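PDB 6PPN: U6 snRNA-associated Sm-like protein LSm8 from Schizosaccharomyces pombe, which forms part of the nuclear LSM2-LSM8 ring, which binds the 3' end of U6 snRNA and promotes U4/U6 annealing during spliceosome assembly. Local coordinates for residues H[11-17]-H[63-69]; H[38-42]-H[52-56]. All coordinates share one frame; numbering follows the deposited sequence.

How the contacts relate
Contacts 1 and 2 are two parts of one strongly curved antiparallel sheet, that of the Sm fold. Contact 1 pairs strands 10-15 and 65-71, which lie far apart in sequence; contact 2, the hairpin of strands 39-43 and 51-56, is nested inside the loop that this pairing closes. Their centres are 14 Å apart, and strand 20-28 joins them, since it pairs with both 10-15 and 39-43. Packing of Q12 against R42 brings the two into direct touch. Contact 1 is buried, carries the sheet on into a neighbouring subunit and ends at U2 of chain A, whereas the hairpin stays at the surface, its nearest atom about 17 Å from the nucleic acid.

Contact 1. Residues H[11-17]-H[63-69]. With nucleotides of chain A.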
loop_
_atom_site.group_PDB
_atom_site.type_symbol
_atom_site.label_atom_id
_atom_site.label_comp_id
_atom_site.label_asym_id
_atom_site.label_seq_id
_atom_site.Cartn_x
_atom_site.Cartn_y
_atom_site.Cartn_z
ATOM N N VAL H 11 -19.400 14.893 5.241
ATOM C CA VAL H 11 -18.129 14.324 5.629
ATOM C C VAL H 11 -17.112 14.765 4.586
ATOM O O VAL H 11 -17.469 15.044 3.439
ATOM C CB VAL H 11 -18.322 12.800 5.706
ATOM C CG1 VAL H 11 -17.289 12.061 4.929
ATOM C CG2 VAL H 11 -18.478 12.352 7.161
ATOM N N GLN H 12 -15.844 14.857 4.974
ATOM C CA GLN H 12 -14.795 15.307 4.065
ATOM C C GLN H 12 -13.683 14.271 4.074
ATOM O O GLN H 12 -13.024 14.078 5.090
ATOM C CB GLN H 12 -14.238 16.680 4.450
ATOM C CG GLN H 12 -12.935 17.012 3.693
ATOM C CD GLN H 12 -12.439 18.432 3.920
ATOM O OE1 GLN H 12 -13.035 19.395 3.434
ATOM N NE2 GLN H 12 -11.340 18.566 4.660
ATOM N N VAL H 13 -13.449 13.634 2.936
ATOM C CA VAL H 13 -12.506 12.531 2.832
ATOM C C VAL H 13 -11.233 13.057 2.211
ATOM O O VAL H 13 -11.279 13.746 1.181
ATOM C CB VAL H 13 -13.065 11.388 1.968
ATOM C CG1 VAL H 13 -11.998 10.296 1.842
ATOM C CG2 VAL H 13 -14.361 10.814 2.570
ATOM N N ILE H 14 -10.102 12.732 2.829
ATOM C CA ILE H 14 -8.789 12.952 2.244
ATOM C C ILE H 14 -8.271 11.590 1.820
ATOM O O ILE H 14 -8.154 10.684 2.660
ATOM C CB ILE H 14 -7.810 13.592 3.231
ATOM C CG1 ILE H 14 -8.442 14.807 3.879
ATOM C CG2 ILE H 14 -6.552 13.982 2.494
ATOM C CD1 ILE H 14 -8.465 15.906 2.993
ATOM N N THR H 15 -7.936 11.452 0.540
ATOM C CA THR H 15 -7.489 10.185 -0.012
ATOM C C THR H 15 -5.971 10.144 -0.100
ATOM O O THR H 15 -5.273 11.150 0.103
ATOM C CB THR H 15 -8.104 9.976 -1.391
ATOM O OG1 THR H 15 -7.731 11.056 -2.221
ATOM C CG2 THR H 15 -9.581 10.017 -1.308
ATOM N N ASN H 16 -5.450 8.945 -0.400
ATOM C CA ASN H 16 -4.001 8.773 -0.410
ATOM C C ASN H 16 -3.331 9.558 -1.523
ATOM O O ASN H 16 -2.127 9.830 -1.421
ATOM C CB ASN H 16 -3.632 7.291 -0.518
ATOM C CG ASN H 16 -3.935 6.521 0.767
ATOM O OD1 ASN H 16 -4.491 7.074 1.727
ATOM N ND2 ASN H 16 -3.536 5.257 0.806
ATOM N N ASP H 17 -4.057 9.910 -2.589
ATOM C CA ASP H 17 -3.496 10.736 -3.649
ATOM C C ASP H 17 -3.722 12.217 -3.395
ATOM O O ASP H 17 -3.492 13.031 -4.296
ATOM C CB ASP H 17 -4.068 10.342 -5.021
ATOM C CG ASP H 17 -5.591 10.266 -5.030
ATOM O OD1 ASP H 17 -6.215 10.667 -4.028
ATOM O OD2 ASP H 17 -6.176 9.818 -6.050
ATOM N N GLU H 63 -8.596 1.186 1.075
ATOM C CA GLU H 63 -7.168 1.276 0.861
ATOM C C GLU H 63 -6.730 2.668 0.456
ATOM O O GLU H 63 -5.571 3.022 0.650
ATOM C CB GLU H 63 -6.862 0.268 -0.261
ATOM C CG GLU H 63 -5.522 0.202 -0.813
ATOM C CD GLU H 63 -5.448 -0.936 -1.800
ATOM O OE1 GLU H 63 -6.513 -1.279 -2.367
ATOM O OE2 GLU H 63 -4.354 -1.514 -1.978
ATOM N N ASN H 64 -7.617 3.459 -0.131
ATOM C CA ASN H 64 -7.222 4.749 -0.673
ATOM C C ASN H 64 -7.662 5.887 0.236
ATOM O O ASN H 64 -7.385 7.055 -0.052
ATOM C CB ASN H 64 -7.783 4.873 -2.102
ATOM C CG ASN H 64 -7.413 6.195 -2.792
ATOM O OD1 ASN H 64 -8.303 6.955 -3.174
ATOM N ND2 ASN H 64 -6.113 6.464 -2.971
ATOM N N VAL H 65 -8.277 5.555 1.366
ATOM C CA VAL H 65 -8.808 6.536 2.309
ATOM C C VAL H 65 -7.776 6.799 3.392
ATOM O O VAL H 65 -7.332 5.875 4.085
ATOM C CB VAL H 65 -10.119 6.042 2.933
ATOM C CG1 VAL H 65 -10.539 6.983 4.074
ATOM C CG2 VAL H 65 -11.195 5.984 1.868
ATOM N N ALA H 66 -7.388 8.061 3.544
ATOM C CA ALA H 66 -6.510 8.458 4.640
ATOM C C ALA H 66 -7.292 8.977 5.832
ATOM O O ALA H 66 -7.072 8.547 6.971
ATOM C CB ALA H 66 -5.513 9.539 4.166
ATOM N N MET H 67 -8.197 9.910 5.607
ATOM C CA MET H 67 -8.901 10.529 6.726
ATOM C C MET H 67 -10.328 10.741 6.322
ATOM O O MET H 67 -10.587 11.034 5.157
ATOM C CB MET H 67 -8.349 11.910 7.084
ATOM C CG MET H 67 -7.017 11.892 7.763
ATOM S SD MET H 67 -6.503 13.606 7.825
ATOM C CE MET H 67 -5.489 13.704 6.346
ATOM N N VAL H 68 -11.234 10.670 7.296
ATOM C CA VAL H 68 -12.633 11.076 7.124
ATOM C C VAL H 68 -12.968 12.085 8.223
ATOM O O VAL H 68 -12.980 11.734 9.406
ATOM C CB VAL H 68 -13.598 9.879 7.183
ATOM C CG1 VAL H 68 -15.026 10.353 6.943
ATOM C CG2 VAL H 68 -13.202 8.791 6.160
ATOM N N GLY H 69 -13.221 13.331 7.849
ATOM C CA GLY H 69 -13.536 14.382 8.804
ATOM C C GLY H 69 -15.020 14.701 8.761
ATOM O O GLY H 69 -15.629 14.666 7.703
ATOM P P U A 2 -6.485 -7.747 0.944
ATOM O OP1 U A 2 -5.268 -8.250 1.644
ATOM O OP2 U A 2 -7.827 -8.238 1.351
ATOM O "O5'" U A 2 -6.636 -6.175 1.028
ATOM C "C5'" U A 2 -5.672 -5.335 0.418
ATOM C "C4'" U A 2 -5.953 -3.910 0.777
ATOM O "O4'" U A 2 -7.204 -3.517 0.150
ATOM C "C3'" U A 2 -6.135 -3.652 2.273
ATOM O "O3'" U A 2 -5.805 -2.296 2.511
ATOM C "C2'" U A 2 -7.634 -3.772 2.426
ATOM O "O2'" U A 2 -8.142 -3.153 3.586
ATOM C "C1'" U A 2 -8.098 -3.079 1.146
ATOM N N1 U A 2 -9.465 -3.403 0.736
ATOM C C2 U A 2 -10.336 -2.352 0.528
ATOM O O2 U A 2 -10.008 -1.162 0.636
ATOM N N3 U A 2 -11.603 -2.741 0.162
ATOM C C4 U A 2 -12.069 -4.036 -0.012
ATOM O O4 U A 2 -13.243 -4.251 -0.341
ATOM C C5 U A 2 -11.100 -5.053 0.235
ATOM C C6 U A 2 -9.864 -4.709 0.602
HETATM O O HOH W 1 -8.896 9.205 -5.020
#
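Strands 11-15 and 65-69 run antiparallel, their axes 4.6 Å apart at closest approach, with Q12 facing G69 and I14 facing M67 as hydrogen-bonded pairs. In this Sm-fold sheet a classic beta bulge sets A66 and M67 together opposite I14, and the carbonyl oxygen of I14 accepts from both, at 2.9 Å from A66 N and 3.0 Å from M67 N. M67, V68 and G69 also pair with a strand of a neighbouring subunit, which carries the sheet across the interface.

Side chains fill both faces. M67 lies alongside I14; its chain bends at chi3 (-95°) and brings CE to 3.9 Å from I14 CB. V13 and V68 share the other face and both touch L34 of strand 34-36. At the end of the pairing the methyls V11 CG1 and V68 CG1 are pressed tightly together, 3.5 Å apart.

Beyond the bulge, N16 N donates to N64 O at 2.7 Å. N64 turns its amide to T15 and N16, its CG trans to N (chi1 -179°); OD1 comes near T15 CB, and ND2 lies 3.6 Å from N16 CB. A water may bridge N64 OD1 and D17 OD2. The carboxylate of E63 pairs with R61 and with a basic side chain of another subunit, while its backbone meets the RNA: E63 N donates to O2 of U2 of chain A at 2.8 Å.

Contact 2. Residues H[38-42]-H[52-56]; sequences DSFER and TIPLG
The F40 ring is the flat group of this Sm-fold hairpin: R42 NE lies at its edge, in the ring plane, and T52 approaches obliquely, its CG2 methyl 3.7 Å from F40 CD2. F40 shares a face with R42 and T52, and chi1 of 58° sets its CG between the backbone N and the carbonyl carbon. R42 and T52 lie side by side, and the extended arginine carries its guanidinium on to a cation-pi contact with W81. Backbone bonds from F40 to L22 and from R42 to V20 join the hairpin to strand 20-28.

E41 and I53, whose side chains lie on the opposite face, form a hydrogen-bonded pair, E41 N to I53 O at 2.8 Å. At a classic beta bulge L55 and G56 together face S39; S39 O takes a bond from L55 N and a weak one from G56 N. The buried L55 brings CD1 to 4.1 Å from E41 CB.

S39 OG adds a second grip on G56 O, at 2.7 Å, beside the bond from S39 N. Replacing S39 with an alanine would probably leave G56 O with only the backbone bond of the two and hold the bulge less firmly. One serine thus ties both its backbone and its side chain to the bulge of strand 51-56.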
loop_
_atom_site.group_PDB
_atom_site.type_symbol
_atom_site.label_atom_id
_atom_site.label_comp_id
_atom_site.label_asym_id
_atom_site.label_seq_id
_atom_site.Cartn_x
_atom_site.Cartn_y
_atom_site.Cartn_z
ATOM N N ASP H 38 -24.233 12.877 -3.161
ATOM C CA ASP H 38 -24.166 14.325 -3.380
ATOM C C ASP H 38 -22.757 14.856 -3.143
ATOM O O ASP H 38 -22.550 15.919 -2.546
ATOM C CB ASP H 38 -25.182 15.056 -2.510
ATOM C CG ASP H 38 -26.582 14.850 -2.986
ATOM O OD1 ASP H 38 -26.885 15.301 -4.115
ATOM O OD2 ASP H 38 -27.364 14.188 -2.269
ATOM N N SER H 39 -21.777 14.110 -3.605
ATOM C CA SER H 39 -20.398 14.448 -3.306
ATOM C C SER H 39 -19.806 15.381 -4.360
ATOM O O SER H 39 -20.313 15.535 -5.477
ATOM C CB SER H 39 -19.544 13.195 -3.236
ATOM O OG SER H 39 -19.525 12.628 -4.519
ATOM N N PHE H 40 -18.716 16.028 -3.978
ATOM C CA PHE H 40 -17.985 16.863 -4.923
ATOM C C PHE H 40 -16.538 16.903 -4.467
ATOM O O PHE H 40 -16.227 16.616 -3.310
ATOM C CB PHE H 40 -18.613 18.259 -5.047
ATOM C CG PHE H 40 -18.694 19.002 -3.750
ATOM C CD1 PHE H 40 -19.822 18.904 -2.955
ATOM C CD2 PHE H 40 -17.640 19.799 -3.322
ATOM C CE1 PHE H 40 -19.901 19.585 -1.751
ATOM C CE2 PHE H 40 -17.715 20.488 -2.119
ATOM C CZ PHE H 40 -18.850 20.384 -1.336
ATOM N N GLU H 41 -15.634 17.186 -5.394
ATOM C CA GLU H 41 -14.227 17.321 -5.046
ATOM C C GLU H 41 -13.915 18.794 -4.910
ATOM O O GLU H 41 -14.455 19.604 -5.655
ATOM C CB GLU H 41 -13.309 16.707 -6.100
ATOM C CG GLU H 41 -11.854 17.023 -5.833
ATOM C CD GLU H 41 -10.880 16.233 -6.688
ATOM O OE1 GLU H 41 -9.673 16.265 -6.368
ATOM O OE2 GLU H 41 -11.314 15.572 -7.655
ATOM N N ARG H 42 -13.039 19.138 -3.972
ATOM C CA ARG H 42 -12.531 20.499 -3.835
ATOM C C ARG H 42 -11.057 20.495 -4.193
ATOM O O ARG H 42 -10.294 19.671 -3.675
ATOM C CB ARG H 42 -12.689 21.032 -2.408
ATOM C CG ARG H 42 -13.911 21.845 -2.150
ATOM C CD ARG H 42 -14.046 22.138 -0.646
ATOM N NE ARG H 42 -15.294 22.861 -0.390
ATOM C CZ ARG H 42 -15.868 22.982 0.801
ATOM N NH1 ARG H 42 -15.311 22.431 1.863
ATOM N NH2 ARG H 42 -17.007 23.658 0.925
ATOM N N THR H 52 -14.456 23.343 -7.762
ATOM C CA THR H 52 -15.384 22.372 -7.198
ATOM C C THR H 52 -15.911 21.490 -8.317
ATOM O O THR H 52 -16.548 21.988 -9.243
ATOM C CB THR H 52 -16.528 23.098 -6.488
ATOM O OG1 THR H 52 -16.024 23.650 -5.267
ATOM C CG2 THR H 52 -17.658 22.140 -6.162
ATOM N N ILE H 53 -15.663 20.191 -8.236
ATOM C CA ILE H 53 -16.121 19.281 -9.284
ATOM C C ILE H 53 -17.260 18.426 -8.734
ATOM O O ILE H 53 -17.071 17.725 -7.740
ATOM C CB ILE H 53 -14.972 18.402 -9.804
ATOM C CG1 ILE H 53 -13.885 19.274 -10.444
ATOM C CG2 ILE H 53 -15.487 17.413 -10.823
ATOM C CD1 ILE H 53 -12.853 19.779 -9.480
ATOM N N PRO H 54 -18.433 18.409 -9.363
ATOM C CA PRO H 54 -19.503 17.526 -8.878
ATOM C C PRO H 54 -19.198 16.079 -9.216
ATOM O O PRO H 54 -18.802 15.776 -10.346
ATOM C CB PRO H 54 -20.734 18.006 -9.643
ATOM C CG PRO H 54 -20.315 19.271 -10.338
ATOM C CD PRO H 54 -18.847 19.205 -10.521
ATOM N N LEU H 55 -19.455 15.172 -8.255
ATOM C CA LEU H 55 -19.145 13.759 -8.421
ATOM C C LEU H 55 -20.327 12.803 -8.245
ATOM O O LEU H 55 -20.207 11.632 -8.623
ATOM C CB LEU H 55 -18.030 13.349 -7.448
ATOM C CG LEU H 55 -16.660 14.018 -7.630
ATOM C CD1 LEU H 55 -15.676 13.451 -6.592
ATOM C CD2 LEU H 55 -16.158 13.766 -9.007
ATOM N N GLY H 56 -21.443 13.239 -7.669
ATOM C CA GLY H 56 -22.577 12.335 -7.554
ATOM C C GLY H 56 -22.312 11.294 -6.486
ATOM O O GLY H 56 -21.823 11.603 -5.392
#